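Local coordinates for uncharacterized protein (Alicyclobacillus acidocaldarius subsp. acidocaldarius, PDB 3RQB), which is of unproven function but, as a double hot dog protein of the acyl-CoA thioesterase family, probably hydrolyses acyl-CoA thioesters, at residues Q24-K30 with V75-E81; S90-L96 with A108-I114; Y150-R156 with T168-D174; H182-A186 with T212-L216. One frame throughout, in Å; residues are numbered along the deposited sequence.

Contact 1: Q24-K30 with V75-E81; sequences QFHGQVK and VAPFVIE
Two extended segments run antiparallel, the axes of strands 25-28 and 77-81 4.5 Å apart at closest approach and 151° between their directions. Phe-25/Ile-80 and Gly-27/Phe-78 are hydrogen-bonded pairs, His-26/Val-79 and Gln-28/Pro-77 non-hydrogen-bonded ones. Phe-25 N to Ile-80 O and Ile-80 N to Phe-25 O each measure 2.8 Å, Phe-78 N to Gly-27 O 2.9 Å and Gly-27 N to Phe-78 O 3.3 Å; Val-29 N to Ala-76 O (2.9 Å) prolongs the pairing. Phe-78 (chi1 p) swings its ring across Gly-27, whose CA sits 3.7 Å from the ring centroid in a CH-pi contact; a CB there would clash. Val-29 (t) brings CG2 to 3.8 Å from Phe-78 CD2. On the face that carries Phe-78, Phe-25 CB meets Ile-80 CB at 4.1 Å, and helix 41-53 covers all three. His-26 lies on the other face, its NE2 hydrogen-bonded to Asp-21. Such pairing near the sheet's edge, strand 25-28 between 19-20 and 77-87, over a central helix, fits the N-terminal hot dog fold.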
# COMPACT_ATOMS: atom_id res chain seq x y z
N GLN B 24 10.23 19.35 15.85
CA GLN B 24 8.96 18.76 15.48
C GLN B 24 7.99 19.76 14.82
O GLN B 24 8.16 20.98 14.92
CB GLN B 24 8.36 18.09 16.70
CG GLN B 24 9.35 17.16 17.39
CD GLN B 24 8.85 16.63 18.71
OE1 GLN B 24 9.17 15.50 19.10
NE2 GLN B 24 8.05 17.43 19.41
N PHE B 25 6.99 19.22 14.14
CA PHE B 25 5.94 20.01 13.50
C PHE B 25 4.70 20.12 14.38
O PHE B 25 4.32 19.16 15.05
CB PHE B 25 5.53 19.40 12.17
CG PHE B 25 6.51 19.65 11.07
CD1 PHE B 25 7.45 18.69 10.73
CD2 PHE B 25 6.51 20.86 10.39
CE1 PHE B 25 8.37 18.92 9.71
CE2 PHE B 25 7.42 21.09 9.38
CZ PHE B 25 8.35 20.12 9.04
N HIS B 26 4.06 21.28 14.34
CA HIS B 26 2.88 21.50 15.15
C HIS B 26 1.68 21.75 14.28
O HIS B 26 1.77 22.46 13.29
CB HIS B 26 3.12 22.66 16.10
CG HIS B 26 4.36 22.50 16.91
ND1 HIS B 26 4.34 22.18 18.25
CD2 HIS B 26 5.67 22.57 16.56
CE1 HIS B 26 5.57 22.08 18.70
NE2 HIS B 26 6.40 22.32 17.69
N GLY B 27 0.57 21.15 14.67
CA GLY B 27 -0.67 21.34 13.96
C GLY B 27 -1.85 21.17 14.89
O GLY B 27 -1.71 20.79 16.06
N GLN B 28 -3.03 21.47 14.37
CA GLN B 28 -4.25 21.25 15.11
C GLN B 28 -5.10 20.37 14.26
O GLN B 28 -5.11 20.54 13.03
CB GLN B 28 -4.97 22.57 15.35
CG GLN B 28 -4.62 23.22 16.66
CD GLN B 28 -5.24 24.59 16.81
OE1 GLN B 28 -5.04 25.46 15.96
NE2 GLN B 28 -6.00 24.79 17.89
N VAL B 29 -5.77 19.41 14.88
CA VAL B 29 -6.81 18.68 14.18
C VAL B 29 -7.99 19.64 14.09
O VAL B 29 -8.48 20.14 15.11
CB VAL B 29 -7.23 17.40 14.93
CG1 VAL B 29 -8.47 16.79 14.28
CG2 VAL B 29 -6.09 16.41 14.95
N LYS B 30 -8.44 19.89 12.86
CA LYS B 30 -9.57 20.77 12.64
C LYS B 30 -10.85 20.00 12.91
O LYS B 30 -10.99 18.85 12.51
CB LYS B 30 -9.55 21.29 11.20
CG LYS B 30 -9.21 22.76 11.03
CD LYS B 30 -9.41 23.16 9.57
CE LYS B 30 -10.00 24.56 9.43
NZ LYS B 30 -10.96 24.64 8.28
N VAL B 75 -9.52 16.09 18.61
CA VAL B 75 -9.40 17.32 17.84
C VAL B 75 -8.71 18.22 18.83
O VAL B 75 -9.30 18.87 19.70
CB VAL B 75 -10.78 17.89 17.50
CG1 VAL B 75 -10.64 19.06 16.55
CG2 VAL B 75 -11.68 16.80 16.89
N ALA B 76 -7.41 18.26 18.62
CA ALA B 76 -6.47 18.81 19.55
C ALA B 76 -5.28 19.26 18.75
O ALA B 76 -5.09 18.82 17.62
CB ALA B 76 -6.06 17.77 20.59
N PRO B 77 -4.49 20.16 19.32
CA PRO B 77 -3.14 20.21 18.78
C PRO B 77 -2.51 18.82 18.83
O PRO B 77 -2.86 17.97 19.67
CB PRO B 77 -2.40 21.14 19.74
CG PRO B 77 -3.48 21.95 20.39
CD PRO B 77 -4.67 21.05 20.47
N PHE B 78 -1.59 18.59 17.90
CA PHE B 78 -0.80 17.38 17.80
C PHE B 78 0.60 17.79 17.41
O PHE B 78 0.86 18.95 17.11
CB PHE B 78 -1.33 16.46 16.71
CG PHE B 78 -1.36 17.10 15.37
CD1 PHE B 78 -0.25 17.08 14.57
CD2 PHE B 78 -2.50 17.74 14.93
CE1 PHE B 78 -0.28 17.68 13.33
CE2 PHE B 78 -2.54 18.35 13.69
CZ PHE B 78 -1.43 18.32 12.89
N VAL B 79 1.50 16.82 17.46
CA VAL B 79 2.89 17.04 17.10
C VAL B 79 3.35 15.96 16.12
O VAL B 79 3.01 14.79 16.28
CB VAL B 79 3.76 17.02 18.35
CG1 VAL B 79 4.90 16.02 18.22
CG2 VAL B 79 4.28 18.41 18.63
N ILE B 80 4.11 16.34 15.10
CA ILE B 80 4.63 15.37 14.16
C ILE B 80 6.13 15.40 14.11
O ILE B 80 6.73 16.45 13.96
CB ILE B 80 4.14 15.63 12.74
CG1 ILE B 80 2.61 15.74 12.73
CG2 ILE B 80 4.61 14.50 11.81
CD1 ILE B 80 2.02 16.05 11.36
N GLU B 81 6.75 14.24 14.20
CA GLU B 81 8.19 14.16 14.10
C GLU B 81 8.56 13.46 12.80
O GLU B 81 8.39 12.25 12.67
CB GLU B 81 8.70 13.34 15.27
CG GLU B 81 10.19 13.26 15.39
CD GLU B 81 10.60 12.55 16.65
OE1 GLU B 81 10.50 13.16 17.74
OE2 GLU B 81 10.99 11.36 16.55

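Contact 2: S90-L96 with A108-I114; sequences STQHFTL and ATAVFGI
Segments 90-96 and 108-114 form the two arms of a beta hairpin, strands 91-96 and 108-113 running antiparallel at 159° with axes 4.3 Å apart at closest. Gln-92/Phe-112, Phe-94/Ala-110 and Leu-96/Ala-108 are hydrogen-bonded pairs; Thr-91/Gly-113, His-93/Val-111 and Thr-95/Thr-109 alternate with them. N to O distances are 2.5 Å from Gln-92 N to Phe-112 O, 2.6 Å from Phe-112 N to Gln-92 O, 2.8 Å from Phe-94 N to Ala-110 O and 2.8 Å from Leu-96 N to Ala-108 O, and Ile-114 N reaches Ser-90 O at 2.8 Å.

On one face two large side chains stand beside small ones: Phe-94 and Leu-96 (both chi1 m) flank the low Ala-110 and Ala-108, Phe-94 CB lying 4.3 Å from Ala-110 CB and Leu-96 CD1 4.1 Å from Ala-108 CB. Gln-92 beside Phe-112 is the exception. Phe-112 (m) leans diagonally to Phe-94, CD1 to CD1 3.7 Å, the rings oblique at 64°. Helix 41-53 packs on this relief. On the opposite face, Val-111 CG1 makes a CH-pi contact over the His-93 ring, 4.2 Å from its centroid. Thr-91 CA and Gly-113 CA are 4.0 Å apart; a CB on Gly-113 would clash with Ser-90 O.

The chemistry is two-sided: a mostly apolar face toward helix 41-53, with Gln-92 OE1 hydrogen-bonded to Leu-59, and a more polar one, with His-93, Thr-95 and Thr-109, meeting the second subunit.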
# COMPACT_ATOMS: atom_id res chain seq x y z
N SER B 90 18.97 10.27 -6.41
CA SER B 90 17.66 10.58 -6.95
C SER B 90 16.48 10.29 -6.01
O SER B 90 15.33 10.38 -6.43
CB SER B 90 17.47 9.83 -8.26
OG SER B 90 18.02 8.53 -8.17
N THR B 91 16.75 9.88 -4.78
CA THR B 91 15.66 9.33 -3.96
C THR B 91 15.81 9.52 -2.43
O THR B 91 16.92 9.52 -1.89
CB THR B 91 15.48 7.84 -4.32
OG1 THR B 91 14.11 7.48 -4.19
CG2 THR B 91 16.36 6.95 -3.44
N GLN B 92 14.68 9.67 -1.73
CA GLN B 92 14.66 9.99 -0.29
C GLN B 92 13.51 9.33 0.52
O GLN B 92 12.35 9.38 0.10
CB GLN B 92 14.61 11.50 -0.11
CG GLN B 92 14.97 11.98 1.28
CD GLN B 92 14.75 13.47 1.44
OE1 GLN B 92 13.98 14.07 0.70
NE2 GLN B 92 15.43 14.07 2.41
N HIS B 93 13.82 8.77 1.69
CA HIS B 93 12.81 8.08 2.51
C HIS B 93 12.55 8.77 3.85
O HIS B 93 13.49 9.08 4.59
CB HIS B 93 13.25 6.65 2.82
CG HIS B 93 13.13 5.71 1.66
ND1 HIS B 93 14.01 5.70 0.60
CD2 HIS B 93 12.24 4.71 1.42
CE1 HIS B 93 13.67 4.75 -0.25
NE2 HIS B 93 12.60 4.14 0.22
N PHE B 94 11.28 8.97 4.19
CA PHE B 94 10.90 9.61 5.46
C PHE B 94 10.14 8.68 6.40
O PHE B 94 9.39 7.81 5.96
CB PHE B 94 10.01 10.83 5.20
CG PHE B 94 10.78 12.06 4.79
CD1 PHE B 94 11.13 12.25 3.46
CD2 PHE B 94 11.13 13.02 5.72
CE1 PHE B 94 11.84 13.38 3.08
CE2 PHE B 94 11.83 14.15 5.34
CZ PHE B 94 12.19 14.33 4.01
N THR B 95 10.34 8.89 7.70
CA THR B 95 9.57 8.18 8.73
C THR B 95 8.86 9.20 9.61
O THR B 95 9.50 10.08 10.19
CB THR B 95 10.47 7.28 9.60
OG1 THR B 95 10.76 6.06 8.90
CG2 THR B 95 9.79 6.96 10.93
N LEU B 96 7.54 9.10 9.73
CA LEU B 96 6.81 10.12 10.47
C LEU B 96 5.90 9.57 11.55
O LEU B 96 5.38 8.45 11.47
CB LEU B 96 6.01 11.02 9.54
CG LEU B 96 6.72 11.47 8.27
CD1 LEU B 96 6.48 10.45 7.16
CD2 LEU B 96 6.22 12.83 7.85
N ALA B 108 3.46 7.24 9.50
CA ALA B 108 3.49 7.23 8.05
C ALA B 108 4.92 7.04 7.56
O ALA B 108 5.87 7.39 8.25
CB ALA B 108 2.90 8.52 7.49
N THR B 109 5.05 6.49 6.36
CA THR B 109 6.34 6.45 5.69
C THR B 109 6.15 7.06 4.31
O THR B 109 5.08 6.94 3.70
CB THR B 109 6.92 5.00 5.60
OG1 THR B 109 6.06 4.18 4.80
CG2 THR B 109 7.08 4.38 6.98
N ALA B 110 7.18 7.73 3.81
CA ALA B 110 7.08 8.37 2.51
C ALA B 110 8.36 8.24 1.71
O ALA B 110 9.47 8.17 2.26
CB ALA B 110 6.69 9.84 2.66
N VAL B 111 8.19 8.23 0.40
CA VAL B 111 9.32 8.18 -0.50
C VAL B 111 9.28 9.40 -1.40
O VAL B 111 8.30 9.63 -2.09
CB VAL B 111 9.28 6.92 -1.35
CG1 VAL B 111 10.58 6.78 -2.13
CG2 VAL B 111 9.05 5.70 -0.46
N PHE B 112 10.35 10.18 -1.37
CA PHE B 112 10.52 11.30 -2.29
C PHE B 112 11.62 10.97 -3.26
O PHE B 112 12.54 10.23 -2.94
CB PHE B 112 10.92 12.56 -1.53
CG PHE B 112 9.80 13.21 -0.82
CD1 PHE B 112 9.22 12.61 0.28
CD2 PHE B 112 9.32 14.44 -1.24
CE1 PHE B 112 8.18 13.22 0.96
CE2 PHE B 112 8.28 15.05 -0.57
CZ PHE B 112 7.71 14.44 0.53
N GLY B 113 11.53 11.53 -4.46
CA GLY B 113 12.56 11.31 -5.45
C GLY B 113 12.48 12.28 -6.61
O GLY B 113 11.43 12.86 -6.88
N ILE B 114 13.61 12.45 -7.29
CA ILE B 114 13.65 13.27 -8.49
C ILE B 114 13.56 12.37 -9.69
O ILE B 114 14.40 11.47 -9.87
CB ILE B 114 14.95 14.07 -8.57
CG1 ILE B 114 15.13 14.91 -7.29
CG2 ILE B 114 14.96 14.93 -9.84
CD1 ILE B 114 16.51 14.81 -6.67

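Contact 3: Y150-R156 with T168-D174; sequences YHVRLIR and TYQWMRD
Main-chain hydrogen bonds hold the antiparallel hairpin of strands 150-156 and 168-174: Arg-153 N to Trp-171 O 2.7 Å, Trp-171 N to Arg-153 O 2.8 Å, His-151 N to Arg-173 O 2.9 Å and Arg-173 N to His-151 O 3.1 Å. Beyond Leu-154/Gln-170 the register slips by one at a beta bulge, where Ile-155 (phi -102°, psi -63°) breaks the extended run. There Tyr-169 O receives Ile-155 N at 3.1 Å and, weakly, Arg-156 N at 3.4 Å. The axes of the two strands come within 4.5 Å, at 166°.

Arg-173 (chi1 p) lays its guanidinium flat on the His-151 ring (t), centres 4.4 Å apart and planes at 15°; its NH1 also binds Asp-174 O at 2.7 Å and forms a salt bridge with Asp-175. Arg-156 (p) stretches over Tyr-169, with CD 4.2 Å from the ring centroid, before its NH2 pairs with Asp-165. The bulge turns Ile-155 (m) toward the opposite strand: CB lies 3.8 Å from Tyr-169 CB, and CD1 3.5 Å from Trp-171 CD1. On the face opposite His-151 and Arg-173, Val-152 CG2 meets CB of Met-172 (a selenomethionine) at 4.3 Å.

Within the C-terminal hot dog domain, strand 150-156 is one of the two outermost strands of the chain's sheet, while 168-174 bonds on its far side to strand 230-240. Helix 182-188 covers Tyr-150 and Met-172.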
# COMPACT_ATOMS: atom_id res chain seq x y z
N TYR B 150 -15.65 19.02 -0.32
CA TYR B 150 -15.46 18.39 -1.62
C TYR B 150 -16.70 18.51 -2.48
O TYR B 150 -17.83 18.50 -1.98
CB TYR B 150 -15.03 16.92 -1.47
CG TYR B 150 -13.71 16.82 -0.76
CD1 TYR B 150 -12.51 16.89 -1.46
CD2 TYR B 150 -13.65 16.71 0.62
CE1 TYR B 150 -11.29 16.82 -0.81
CE2 TYR B 150 -12.44 16.65 1.29
CZ TYR B 150 -11.26 16.70 0.57
OH TYR B 150 -10.06 16.64 1.24
N HIS B 151 -16.46 18.66 -3.78
CA HIS B 151 -17.54 18.63 -4.74
C HIS B 151 -17.50 17.30 -5.47
O HIS B 151 -16.65 17.05 -6.32
CB HIS B 151 -17.40 19.79 -5.73
CG HIS B 151 -18.55 19.92 -6.68
ND1 HIS B 151 -18.68 19.14 -7.81
CD2 HIS B 151 -19.64 20.73 -6.66
CE1 HIS B 151 -19.79 19.46 -8.45
NE2 HIS B 151 -20.39 20.43 -7.77
N VAL B 152 -18.48 16.46 -5.16
CA VAL B 152 -18.54 15.13 -5.76
C VAL B 152 -19.77 14.99 -6.64
O VAL B 152 -20.90 15.21 -6.20
CB VAL B 152 -18.57 14.04 -4.69
CG1 VAL B 152 -18.57 12.66 -5.34
CG2 VAL B 152 -17.41 14.20 -3.73
N ARG B 153 -19.54 14.62 -7.90
CA ARG B 153 -20.64 14.18 -8.74
C ARG B 153 -20.56 12.65 -8.80
O ARG B 153 -19.61 12.09 -9.34
CB ARG B 153 -20.54 14.82 -10.13
CG ARG B 153 -19.74 16.11 -10.14
CD ARG B 153 -19.83 16.81 -11.47
NE ARG B 153 -20.93 17.77 -11.48
CZ ARG B 153 -20.78 19.08 -11.68
NH1 ARG B 153 -19.57 19.57 -11.92
NH2 ARG B 153 -21.83 19.88 -11.66
N LEU B 154 -21.53 11.99 -8.19
CA LEU B 154 -21.50 10.53 -8.16
C LEU B 154 -22.11 9.95 -9.42
O LEU B 154 -23.18 10.36 -9.88
CB LEU B 154 -22.22 9.97 -6.94
CG LEU B 154 -22.15 8.44 -6.90
CD1 LEU B 154 -20.75 7.95 -6.54
CD2 LEU B 154 -23.16 7.89 -5.92
N ILE B 155 -21.39 8.97 -9.97
CA ILE B 155 -21.71 8.37 -11.25
C ILE B 155 -22.39 7.03 -11.05
O ILE B 155 -23.54 6.84 -11.45
CB ILE B 155 -20.46 8.20 -12.10
CG1 ILE B 155 -19.73 9.55 -12.20
CG2 ILE B 155 -20.81 7.62 -13.46
CD1 ILE B 155 -18.49 9.54 -13.06
N ARG B 156 -21.67 6.09 -10.45
CA ARG B 156 -22.29 4.84 -10.02
C ARG B 156 -21.75 4.44 -8.65
O ARG B 156 -20.92 5.16 -8.08
CB ARG B 156 -22.05 3.72 -11.04
CG ARG B 156 -20.70 3.05 -10.90
CD ARG B 156 -20.60 1.80 -11.74
NE ARG B 156 -21.43 0.71 -11.23
CZ ARG B 156 -21.23 -0.57 -11.51
NH1 ARG B 156 -20.22 -0.94 -12.29
NH2 ARG B 156 -22.04 -1.50 -11.01
N THR B 168 -17.16 1.88 -7.43
CA THR B 168 -17.65 3.26 -7.49
C THR B 168 -16.91 4.09 -8.54
O THR B 168 -15.69 3.98 -8.68
CB THR B 168 -17.48 3.97 -6.13
OG1 THR B 168 -18.43 3.44 -5.19
CG2 THR B 168 -17.71 5.48 -6.26
N TYR B 169 -17.66 4.90 -9.28
CA TYR B 169 -17.09 5.97 -10.11
C TYR B 169 -17.59 7.31 -9.60
O TYR B 169 -18.78 7.46 -9.30
CB TYR B 169 -17.51 5.84 -11.58
CG TYR B 169 -17.15 4.55 -12.27
CD1 TYR B 169 -16.19 3.68 -11.76
CD2 TYR B 169 -17.78 4.20 -13.47
CE1 TYR B 169 -15.88 2.48 -12.42
CE2 TYR B 169 -17.47 3.02 -14.14
CZ TYR B 169 -16.53 2.16 -13.61
OH TYR B 169 -16.24 0.99 -14.29
N GLN B 170 -16.71 8.30 -9.50
CA GLN B 170 -17.16 9.64 -9.17
C GLN B 170 -16.28 10.76 -9.74
O GLN B 170 -15.06 10.62 -9.87
CB GLN B 170 -17.28 9.81 -7.65
CG GLN B 170 -15.95 9.82 -6.92
CD GLN B 170 -16.11 9.49 -5.44
OE1 GLN B 170 -17.03 8.77 -5.05
NE2 GLN B 170 -15.20 10.02 -4.61
N TRP B 171 -16.92 11.86 -10.08
CA TRP B 171 -16.20 13.09 -10.34
C TRP B 171 -16.04 13.76 -8.99
O TRP B 171 -16.97 13.81 -8.19
CB TRP B 171 -16.98 14.00 -11.27
CG TRP B 171 -17.09 13.47 -12.67
CD1 TRP B 171 -18.22 13.02 -13.29
CD2 TRP B 171 -16.03 13.33 -13.62
NE1 TRP B 171 -17.93 12.61 -14.57
CE2 TRP B 171 -16.59 12.79 -14.80
CE3 TRP B 171 -14.65 13.62 -13.58
CZ2 TRP B 171 -15.82 12.53 -15.94
CZ3 TRP B 171 -13.89 13.35 -14.71
CH2 TRP B 171 -14.48 12.81 -15.87
N MSE B 172 -14.84 14.26 -8.74
CA MSE B 172 -14.55 14.90 -7.48
C MSE B 172 -13.48 15.97 -7.64
O MSE B 172 -12.56 15.85 -8.46
CB MSE B 172 -14.08 13.86 -6.47
CG MSE B 172 -12.74 13.26 -6.85
SE MSE B 172 -12.43 11.48 -6.17
CE MSE B 172 -10.79 11.09 -7.16
N ARG B 173 -13.61 17.02 -6.83
CA ARG B 173 -12.61 18.06 -6.73
C ARG B 173 -12.73 18.67 -5.34
O ARG B 173 -13.69 18.41 -4.62
CB ARG B 173 -12.82 19.14 -7.79
CG ARG B 173 -14.09 19.95 -7.62
CD ARG B 173 -14.04 21.20 -8.49
NE ARG B 173 -15.34 21.86 -8.60
CZ ARG B 173 -15.92 22.55 -7.62
NH1 ARG B 173 -15.32 22.64 -6.44
NH2 ARG B 173 -17.10 23.13 -7.81
N ASP B 174 -11.71 19.42 -4.94
CA ASP B 174 -11.83 20.24 -3.75
C ASP B 174 -13.00 21.19 -3.94
O ASP B 174 -13.22 21.68 -5.05
CB ASP B 174 -10.57 21.08 -3.53
CG ASP B 174 -9.32 20.24 -3.41
OD1 ASP B 174 -8.46 20.30 -4.33
OD2 ASP B 174 -9.19 19.52 -2.40

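Contact 4: H182-A186 with T212-L216; sequences HAALA and TVYFL
Helix 182-186 lies across strand 212-215 with their axes 10.0 Å apart at closest and 135° between their directions, a layer spacing bridged by side chains without any hydrogen bond. The helix has regular backbone angles, with Ala-186 N bonded to His-182 O at 2.9 Å; the strand is extended, so that Val-213 and Phe-215 both point toward the helix.

Phe-215 (chi1 -53°, chi2 -94°) is the main projection. Its ring receives the edge of the His-182 imidazole in a T-shaped pair, centroids 5.0 Å apart and planes at 77°. The m rotamer of His-182, with chi2 at -90°, carries ND1 over the Phe-215 face, 3.6 Å from CD1 of that residue. One helical turn on, Leu-185 (t, p) brings CD2 to 4.0 Å from Phe-215 CD1, at the ring edge, while Phe-215 CE1 lies 3.5 Å from His-182 O. Two residues earlier on the strand, Val-213 (p) offers CG1 to Ala-186 CB at 4.5 Å.

This is helix-on-sheet packing of the C-terminal hot dog domain. Strand 206-215 runs between strands 61-69 and 257-267, joining the two halves of the sheet. Helix 41-53 lies against His-182 and Ala-183, and helix 219-224 packs on His-182 and Leu-185.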
# COMPACT_ATOMS: atom_id res chain seq x y z
N HIS B 182 0.18 17.58 -4.38
CA HIS B 182 0.29 16.20 -3.93
C HIS B 182 -0.57 15.87 -2.71
O HIS B 182 -1.30 14.88 -2.70
CB HIS B 182 1.75 15.83 -3.70
CG HIS B 182 2.57 15.85 -4.95
ND1 HIS B 182 2.72 14.73 -5.76
CD2 HIS B 182 3.25 16.84 -5.56
CE1 HIS B 182 3.47 15.04 -6.79
NE2 HIS B 182 3.81 16.32 -6.70
N ALA B 183 -0.50 16.70 -1.68
CA ALA B 183 -1.26 16.39 -0.47
C ALA B 183 -2.77 16.38 -0.73
O ALA B 183 -3.49 15.50 -0.24
CB ALA B 183 -0.88 17.35 0.67
N ALA B 184 -3.25 17.34 -1.51
CA ALA B 184 -4.67 17.45 -1.82
C ALA B 184 -5.11 16.18 -2.52
O ALA B 184 -6.24 15.68 -2.33
CB ALA B 184 -4.91 18.64 -2.71
N LEU B 185 -4.20 15.67 -3.33
CA LEU B 185 -4.43 14.48 -4.12
C LEU B 185 -4.53 13.24 -3.24
O LEU B 185 -5.45 12.45 -3.38
CB LEU B 185 -3.31 14.35 -5.14
CG LEU B 185 -3.41 13.13 -6.05
CD1 LEU B 185 -4.84 12.94 -6.55
CD2 LEU B 185 -2.43 13.23 -7.20
N ALA B 186 -3.59 13.08 -2.32
CA ALA B 186 -3.69 12.04 -1.31
C ALA B 186 -5.07 12.08 -0.65
O ALA B 186 -5.76 11.05 -0.51
CB ALA B 186 -2.60 12.22 -0.25
N THR B 212 -2.50 3.52 1.67
CA THR B 212 -1.31 3.73 0.84
C THR B 212 -1.68 4.45 -0.46
O THR B 212 -2.77 4.26 -0.99
CB THR B 212 -0.57 2.41 0.50
OG1 THR B 212 0.05 1.88 1.67
CG2 THR B 212 0.52 2.65 -0.52
N VAL B 213 -0.78 5.32 -0.93
CA VAL B 213 -0.96 5.99 -2.21
C VAL B 213 0.33 6.16 -3.02
O VAL B 213 1.36 6.63 -2.53
CB VAL B 213 -1.62 7.38 -2.05
CG1 VAL B 213 -0.74 8.27 -1.20
CG2 VAL B 213 -1.85 8.02 -3.41
N TYR B 214 0.27 5.78 -4.29
CA TYR B 214 1.40 5.95 -5.18
C TYR B 214 1.06 7.07 -6.15
O TYR B 214 -0.03 7.06 -6.74
CB TYR B 214 1.61 4.65 -5.97
CG TYR B 214 1.97 3.45 -5.12
CD1 TYR B 214 2.34 3.59 -3.79
CD2 TYR B 214 1.95 2.18 -5.67
CE1 TYR B 214 2.69 2.49 -3.02
CE2 TYR B 214 2.29 1.07 -4.91
CZ TYR B 214 2.66 1.23 -3.59
OH TYR B 214 3.00 0.12 -2.85
N PHE B 215 1.94 8.05 -6.32
CA PHE B 215 1.66 9.06 -7.33
C PHE B 215 2.34 8.67 -8.63
O PHE B 215 3.53 8.92 -8.79
CB PHE B 215 2.24 10.41 -6.92
CG PHE B 215 1.83 10.87 -5.56
CD1 PHE B 215 0.74 11.70 -5.39
CD2 PHE B 215 2.55 10.49 -4.44
CE1 PHE B 215 0.35 12.14 -4.14
CE2 PHE B 215 2.18 10.92 -3.18
CZ PHE B 215 1.08 11.74 -3.03
N LEU B 216 1.57 8.21 -9.61
CA LEU B 216 2.14 7.68 -10.85
C LEU B 216 2.50 8.79 -11.82
O LEU B 216 3.49 8.71 -12.56
CB LEU B 216 1.20 6.64 -11.48
CG LEU B 216 1.00 5.44 -10.55
CD1 LEU B 216 -0.35 4.77 -10.77
CD2 LEU B 216 2.15 4.45 -10.71

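How the contacts relate
The four contacts follow one another along the chain without interlocking and all reach one continuous antiparallel sheet. Contacts 1 and 2, centres 21 Å apart, belong to the N-terminal hot dog unit and touch through neighbouring strands 77-87 and 91-100. Contacts 3 and 4, centres 17 Å apart, belong to the C-terminal unit, strand 168-174 leading on to helix 182-188. Contacts 2 and 3 lie on opposite sides of the chain's centre, 30 Å apart between centres; contact 4 is more central, its centre 13 Å from that of contact 2. Strands 61-69 and 206-215 join the two units, giving a double hot dog, and contacts 2 and 4 both reach the second subunit.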